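PDB 3C8L: FtsZ-like protein of unknown function, which is of unknown function but is described as FtsZ-like and belongs to a family of conserved hypothetical proteins. Local coordinates for residues 57-63 and 83-89. Numbering follows the deposited sequence. Where two conformers were deposited one is given.
Sequences EVQVAVP and TLTVESG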
loop_
_atom_site.group_PDB
_atom_site.type_symbol
_atom_site.label_atom_id
_atom_site.label_comp_id
_atom_site.label_asym_id
_atom_site.label_seq_id
_atom_site.Cartn_x
_atom_site.Cartn_y
_atom_site.Cartn_z
ATOM N N GLU A 57 16.250 6.781 -10.977
ATOM C CA GLU A 57 16.835 7.457 -9.837
ATOM C C GLU A 57 15.990 7.133 -8.606
ATOM O O GLU A 57 14.760 7.304 -8.624
ATOM C CB GLU A 57 16.849 8.968 -10.033
ATOM C CG GLU A 57 17.733 9.491 -11.131
ATOM C CD GLU A 57 17.568 11.038 -11.261
ATOM O OE1 GLU A 57 16.851 11.666 -10.444
ATOM O OE2 GLU A 57 18.113 11.548 -12.199
ATOM N N VAL A 58 16.662 6.770 -7.519
ATOM C CA VAL A 58 16.001 6.424 -6.282
ATOM C C VAL A 58 16.384 7.438 -5.217
ATOM O O VAL A 58 17.573 7.712 -5.032
ATOM C CB VAL A 58 16.381 5.007 -5.808
ATOM C CG1 VAL A 58 15.633 4.643 -4.522
ATOM C CG2 VAL A 58 16.089 3.988 -6.896
ATOM N N GLN A 59 15.375 8.014 -4.548
ATOM C CA GLN A 59 15.568 8.955 -3.456
ATOM C C GLN A 59 14.979 8.315 -2.207
ATOM O O GLN A 59 13.772 8.013 -2.191
ATOM C CB GLN A 59 14.827 10.269 -3.753
ATOM C CG GLN A 59 14.968 11.319 -2.664
ATOM C CD GLN A 59 13.990 12.488 -2.791
ATOM O OE1 GLN A 59 13.194 12.555 -3.722
ATOM N NE2 GLN A 59 14.070 13.416 -1.846
ATOM N N VAL A 60 15.827 8.051 -1.201
ATOM C CA VAL A 60 15.396 7.474 0.066
ATOM C C VAL A 60 15.596 8.418 1.239
ATOM O O VAL A 60 16.621 9.101 1.310
ATOM C CB VAL A 60 16.173 6.150 0.369
ATOM C CG1 VAL A 60 16.011 5.706 1.836
ATOM C CG2 VAL A 60 15.711 5.037 -0.585
ATOM N N ALA A 61 14.599 8.495 2.126
ATOM C CA ALA A 61 14.691 9.246 3.372
ATOM C C ALA A 61 14.423 8.234 4.481
ATOM O O ALA A 61 13.426 7.496 4.439
ATOM C CB ALA A 61 13.765 10.430 3.411
ATOM N N VAL A 62 15.310 8.194 5.473
ATOM C CA VAL A 62 15.202 7.209 6.537
ATOM C C VAL A 62 16.057 7.673 7.721
ATOM O O VAL A 62 16.981 8.469 7.531
ATOM C CB VAL A 62 15.780 5.825 6.006
ATOM C CG1 VAL A 62 17.291 5.958 5.655
ATOM C CG2 VAL A 62 15.569 4.676 6.961
ATOM N N PRO A 63 15.746 7.201 8.945
ATOM C CA PRO A 63 16.656 7.507 10.049
ATOM C C PRO A 63 18.003 6.786 9.819
ATOM O O PRO A 63 18.040 5.709 9.220
ATOM C CB PRO A 63 15.918 6.999 11.289
ATOM C CG PRO A 63 14.520 6.756 10.853
ATOM C CD PRO A 63 14.519 6.532 9.411
ATOM N N THR A 83 20.657 4.991 -9.870
ATOM C CA THR A 83 21.375 5.810 -8.921
ATOM C C THR A 83 20.546 5.909 -7.642
ATOM O O THR A 83 19.297 5.781 -7.672
ATOM C CB THR A 83 21.680 7.207 -9.414
ATOM O OG1 THR A 83 20.463 7.923 -9.606
ATOM C CG2 THR A 83 22.481 7.204 -10.689
ATOM N N LEU A 84 21.221 6.173 -6.532
ATOM C CA LEU A 84 20.586 6.332 -5.232
ATOM C C LEU A 84 21.096 7.547 -4.467
ATOM O O LEU A 84 22.290 7.870 -4.519
ATOM C CB LEU A 84 20.886 5.096 -4.322
ATOM C CG LEU A 84 20.346 5.095 -2.885
ATOM C CD1 LEU A 84 18.814 5.058 -2.878
ATOM C CD2 LEU A 84 20.909 3.898 -2.103
ATOM N N THR A 85 20.165 8.232 -3.804
ATOM C CA THR A 85 20.516 9.245 -2.820
ATOM C C THR A 85 19.823 8.792 -1.518
ATOM O O THR A 85 18.721 8.196 -1.560
ATOM C CB THR A 85 20.106 10.670 -3.177
ATOM O OG1 THR A 85 18.686 10.786 -3.204
ATOM C CG2 THR A 85 20.722 11.090 -4.506
ATOM N N VAL A 86 20.476 9.015 -0.384
ATOM C CA VAL A 86 19.917 8.709 0.921
ATOM C C VAL A 86 20.053 9.976 1.760
ATOM O O VAL A 86 21.120 10.607 1.780
ATOM C CB VAL A 86 20.613 7.526 1.622
ATOM C CG1 VAL A 86 19.805 7.073 2.803
ATOM C CG2 VAL A 86 20.736 6.338 0.653
ATOM N N GLU A 87 18.983 10.345 2.453
ATOM C CA GLU A 87 18.945 11.520 3.292
ATOM C C GLU A 87 18.181 11.223 4.573
ATOM O O GLU A 87 17.451 10.228 4.671
ATOM C CB GLU A 87 18.264 12.683 2.534
ATOM C CG GLU A 87 16.755 12.479 2.316
ATOM C CD GLU A 87 16.179 13.440 1.317
ATOM O OE1 GLU A 87 15.770 14.548 1.724
ATOM O OE2 GLU A 87 16.240 13.148 0.114
ATOM N N SER A 88 18.370 12.066 5.586
ATOM C CA SER A 88 17.674 11.904 6.865
ATOM C C SER A 88 16.198 12.292 6.696
ATOM O O SER A 88 15.885 13.335 6.148
ATOM C CB SER A 88 18.324 12.745 7.955
ATOM O OG SER A 88 17.702 12.507 9.200
ATOM N N GLY A 89 15.318 11.457 7.223
ATOM C CA GLY A 89 13.875 11.631 7.100
ATOM C C GLY A 89 13.203 10.358 7.536
ATOM O O GLY A 89 13.724 9.592 8.349
HETATM O O HOH W 1 18.963 9.211 -7.049
HETATM O O HOH W 2 17.676 10.976 -0.667
#
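Two neighbouring parallel strands of a beta-alpha-beta unit, with helix 70-74 in the connection between them, pair through their backbones. The axes of strands 57-62 and 83-88 come within 4.7 Å, 23° apart in direction. The backbone bonds of 57-63 to this partner come from Val-58, Val-60 and Val-62; Glu-57, Gln-59 and Ala-61 make theirs to strand 107-120. Val-58 and Val-60 each give N and offer O: Val-60 N donates to Thr-85 O and Val-60 O accepts from Glu-87 N, both at 2.9 Å. Val-62 N bonds to Glu-87 O (3.1 Å), its O only weakly to Gly-89 N (3.4 Å).

Glu-87 is the residue most covered. Its CG lies 3.8 Å from Ala-61 CB, whose small methyl leaves space for the longer chain to lie across it, and the carboxylate then reaches back along the sheet to Gln-59. This polar face, which also carries Thr-83 and Thr-85, meets a second subunit, where Ile-92 O takes another hydrogen bond from Gln-59 NE2.

On the other face beta-branched Val-60, well suited to an extended backbone, touches Val-86 (CG1 to CG1, 4.1 Å) and Leu-84, and packs against Ala-26 of helix 22-34; Leu-84 meets Leu-74 of helix 70-74. On the polar face water 1 links Thr-83 OG1 to Val-58 O. Farther along, Glu-87 OE2 accepts from Gln-59 NE2 at 2.9 Å and from water 2 at 2.7 Å.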